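Local structure of PilO protein (Pseudomonas aeruginosa, 2RJZ) at residues H109-K114 with L124-L129. The protein forms heterodimers with PilN that found the inner-membrane PilM/PilN/PilO/PilP complex essential for assembling type IV pili, used in adhesion and twitching motility. Residues are numbered along the deposited sequence; the frame is centred on the assembly and turned at random.
Sequences HDFEIK and LRMSIL
Phe111 and Ile128 face each other in the beta hairpin of strands 106-115 and 124-135, part of the four-stranded antiparallel sheet of PilO's periplasmic domain, with 106-115 outermost within the chain. Packing is tight on the face of Phe111, Ile113, Met126 and Ile128. Ile128 CG1 presses on Phe111 CB at 3.6 Å. With chi1 at 70°, the Phe111 ring sits above its own backbone and takes Met126 on its CD1 corner, SD 4.1 Å away in an oblique Met-aromatic contact. Met126 gets there by extending from CB to SD and bending only at its methyl; on the way its CG meets Ile113 CG1 at 3.8 Å. Leu92 and Val96 of helix 89-100 pack on Met126, while the Phe111 ring stacks on Phe111 of the second subunit, so this face also serves dimer contacts in the crystal.

On the other face Glu112, Lys114, Arg125 and Ser127 join mainly through backbone bonds. Their polar ends diverge: Glu112 reaches His90 of the second subunit, Arg125 forms a salt bridge with Glu63, and Lys114 is exposed. At the His109 end a beta bulge sets two residues opposite Leu129: its O accepts His109 N at 2.8 Å, bent to 139° at the hydrogen, whereas its N reaches Asp110 O almost straight. At the other end Arg125 N donates to Lys114 O over 2.6 Å, and Arg125 CB lies 3.4 Å from that same oxygen.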
ATOM      1  N   HIS A 109       2.278  -2.687  -3.190  1.00 31.18           N
ATOM      2  CA  HIS A 109       1.079  -2.591  -4.047  1.00 30.25           C
ATOM      3  C   HIS A 109       0.543  -3.966  -4.413  1.00 30.33           C
ATOM      4  O   HIS A 109       0.527  -4.833  -3.546  1.00 31.16           O
ATOM      5  CB  HIS A 109       1.327  -1.628  -5.201  1.00 29.18           C
ATOM      6  CG  HIS A 109       1.812  -0.293  -4.719  1.00 30.46           C
ATOM      7  ND1 HIS A 109       0.965   0.771  -4.476  1.00 28.89           N
ATOM      8  CD2 HIS A 109       3.051   0.119  -4.352  1.00 27.73           C
ATOM      9  CE1 HIS A 109       1.664   1.786  -3.997  1.00 30.66           C
ATOM     10  NE2 HIS A 109       2.935   1.415  -3.916  1.00 29.70           N
ATOM     11  N   ASP A 110       0.112  -4.178  -5.647  1.00 30.48           N
ATOM     12  CA  ASP A 110      -0.396  -5.461  -6.036  1.00 32.20           C
ATOM     13  C   ASP A 110       0.652  -6.576  -5.959  1.00 33.11           C
ATOM     14  O   ASP A 110       1.863  -6.353  -6.119  1.00 33.24           O
ATOM     15  CB  ASP A 110      -1.058  -5.372  -7.421  1.00 32.71           C
ATOM     16  CG  ASP A 110      -2.247  -4.393  -7.437  1.00 33.12           C
ATOM     17  OD1 ASP A 110      -2.702  -3.971  -6.345  1.00 35.02           O
ATOM     18  OD2 ASP A 110      -2.722  -4.038  -8.536  1.00 32.63           O
ATOM     19  N   PHE A 111       0.168  -7.770  -5.642  1.00 34.04           N
ATOM     20  CA  PHE A 111       1.000  -8.942  -5.540  1.00 34.58           C
ATOM     21  C   PHE A 111       0.202 -10.111  -6.097  1.00 35.12           C
ATOM     22  O   PHE A 111      -1.040 -10.059  -6.127  1.00 34.06           O
ATOM     23  CB  PHE A 111       1.448  -9.206  -4.093  1.00 34.86           C
ATOM     24  CG  PHE A 111       0.347  -9.653  -3.161  1.00 36.26           C
ATOM     25  CD1 PHE A 111       0.102 -11.013  -2.947  1.00 38.01           C
ATOM     26  CD2 PHE A 111      -0.417  -8.730  -2.476  1.00 35.53           C
ATOM     27  CE1 PHE A 111      -0.902 -11.431  -2.071  1.00 37.01           C
ATOM     28  CE2 PHE A 111      -1.436  -9.143  -1.619  1.00 35.74           C
ATOM     29  CZ  PHE A 111      -1.682 -10.495  -1.424  1.00 35.92           C
ATOM     30  N   GLU A 112       0.920 -11.136  -6.549  1.00 34.71           N
ATOM     31  CA  GLU A 112       0.314 -12.349  -7.051  1.00 35.99           C
ATOM     32  C   GLU A 112       1.173 -13.527  -6.623  1.00 36.35           C
ATOM     33  O   GLU A 112       2.399 -13.480  -6.714  1.00 36.32           O
ATOM     34  CB  GLU A 112       0.180 -12.350  -8.578  1.00 35.66           C
ATOM     35  CG  GLU A 112      -0.398 -13.676  -9.097  1.00 36.65           C
ATOM     36  CD  GLU A 112      -1.081 -13.578 -10.461  1.00 41.70           C
ATOM     37  OE1 GLU A 112      -1.037 -12.501 -11.110  1.00 45.73           O
ATOM     38  OE2 GLU A 112      -1.657 -14.594 -10.903  1.00 41.37           O
ATOM     39  N   ILE A 113       0.504 -14.581  -6.173  1.00 36.75           N
ATOM     40  CA  ILE A 113       1.161 -15.781  -5.691  1.00 37.41           C
ATOM     41  C   ILE A 113       0.834 -16.967  -6.580  1.00 38.17           C
ATOM     42  O   ILE A 113      -0.276 -17.086  -7.087  1.00 38.44           O
ATOM     43  CB  ILE A 113       0.756 -16.042  -4.218  1.00 37.71           C
ATOM     44  CG1 ILE A 113       1.233 -14.859  -3.357  1.00 36.58           C
ATOM     45  CG2 ILE A 113       1.264 -17.397  -3.709  1.00 35.60           C
ATOM     46  CD1 ILE A 113       0.707 -14.840  -1.960  1.00 39.46           C
ATOM     47  N   LYS A 114       1.830 -17.822  -6.790  1.00 39.52           N
ATOM     48  CA  LYS A 114       1.648 -19.084  -7.494  1.00 41.25           C
ATOM     49  C   LYS A 114       2.550 -20.180  -6.902  1.00 41.01           C
ATOM     50  O   LYS A 114       3.709 -19.925  -6.621  1.00 40.83           O
ATOM     51  CB  LYS A 114       1.919 -18.915  -8.986  1.00 41.00           C
ATOM     52  CG  LYS A 114       1.126 -19.906  -9.847  1.00 43.52           C
ATOM     53  CD  LYS A 114       1.425 -19.779 -11.356  1.00 43.41           C
ATOM     54  CE  LYS A 114       0.926 -21.043 -12.109  1.00 47.74           C
ATOM     55  NZ  LYS A 114      -0.593 -21.263 -12.003  1.00 50.40           N
ATOM     56  N   LEU A 124       6.034 -21.433  -2.597  1.00 42.67           N
ATOM     57  CA  LEU A 124       5.244 -20.534  -3.427  1.00 39.81           C
ATOM     58  C   LEU A 124       6.071 -19.380  -4.005  1.00 38.43           C
ATOM     59  O   LEU A 124       6.983 -18.845  -3.371  1.00 37.01           O
ATOM     60  CB  LEU A 124       4.037 -19.971  -2.653  1.00 39.39           C
ATOM     61  CG  LEU A 124       3.105 -20.916  -1.858  1.00 39.05           C
ATOM     62  CD1 LEU A 124       2.111 -20.101  -1.016  1.00 38.57           C
ATOM     63  CD2 LEU A 124       2.346 -21.894  -2.748  1.00 34.49           C
ATOM     64  N   ARG A 125       5.716 -18.996  -5.223  1.00 36.53           N
ATOM     65  CA  ARG A 125       6.324 -17.872  -5.884  1.00 35.85           C
ATOM     66  C   ARG A 125       5.396 -16.676  -5.722  1.00 33.99           C
ATOM     67  O   ARG A 125       4.206 -16.785  -6.030  1.00 34.73           O
ATOM     68  CB  ARG A 125       6.552 -18.192  -7.367  1.00 35.11           C
ATOM     69  CG  ARG A 125       7.320 -17.121  -8.117  1.00 37.62           C
ATOM     70  CD  ARG A 125       7.758 -17.615  -9.517  1.00 38.13           C
ATOM     71  NE  ARG A 125       8.982 -18.415  -9.456  1.00 39.54           N
ATOM     72  CZ  ARG A 125       9.091 -19.687  -9.831  1.00 40.68           C
ATOM     73  NH1 ARG A 125       8.044 -20.344 -10.325  1.00 40.35           N
ATOM     74  NH2 ARG A 125      10.267 -20.300  -9.721  1.00 39.42           N
ATOM     75  N   MET A 126       5.930 -15.558  -5.226  1.00 31.62           N
ATOM     76  CA  MET A 126       5.196 -14.298  -5.151  1.00 29.10           C
ATOM     77  C   MET A 126       5.898 -13.237  -6.007  1.00 30.88           C
ATOM     78  O   MET A 126       7.119 -13.038  -5.893  1.00 29.69           O
ATOM     79  CB  MET A 126       5.109 -13.778  -3.704  1.00 29.35           C
ATOM     80  CG  MET A 126       4.188 -12.516  -3.535  1.00 28.97           C
ATOM     81  SD  MET A 126       3.942 -11.915  -1.838  1.00 21.62           S
ATOM     82  CE  MET A 126       5.618 -11.517  -1.399  1.00 25.23           C
ATOM     83  N   SER A 127       5.126 -12.557  -6.849  1.00 31.12           N
ATOM     84  CA  SER A 127       5.578 -11.308  -7.451  1.00 32.78           C
ATOM     85  C   SER A 127       4.859 -10.130  -6.776  1.00 32.83           C
ATOM     86  O   SER A 127       3.638 -10.161  -6.619  1.00 33.24           O
ATOM     87  CB  SER A 127       5.288 -11.331  -8.936  1.00 33.35           C
ATOM     88  OG  SER A 127       5.759 -10.125  -9.510  1.00 40.11           O
ATOM     89  N   ILE A 128       5.602  -9.134  -6.306  1.00 32.87           N
ATOM     90  CA  ILE A 128       4.992  -7.970  -5.636  1.00 33.25           C
ATOM     91  C   ILE A 128       5.577  -6.665  -6.163  1.00 33.28           C
ATOM     92  O   ILE A 128       6.772  -6.572  -6.405  1.00 33.44           O
ATOM     93  CB  ILE A 128       5.094  -8.065  -4.074  1.00 33.00           C
ATOM     94  CG1 ILE A 128       4.230  -7.006  -3.376  1.00 33.58           C
ATOM     95  CG2 ILE A 128       6.535  -7.997  -3.573  1.00 32.80           C
ATOM     96  CD1 ILE A 128       4.121  -7.196  -1.840  1.00 34.33           C
ATOM     97  N   LEU A 129       4.734  -5.664  -6.359  1.00 33.36           N
ATOM     98  CA  LEU A 129       5.216  -4.338  -6.734  1.00 33.41           C
ATOM     99  C   LEU A 129       5.447  -3.421  -5.502  1.00 33.68           C
ATOM    100  O   LEU A 129       4.547  -3.239  -4.663  1.00 34.14           O
ATOM    101  CB  LEU A 129       4.257  -3.694  -7.736  1.00 33.63           C
ATOM    102  CG  LEU A 129       4.619  -2.324  -8.310  1.00 34.09           C
ATOM    103  CD1 LEU A 129       5.882  -2.463  -9.161  1.00 33.66           C
ATOM    104  CD2 LEU A 129       3.431  -1.829  -9.156  1.00 34.43           C
TER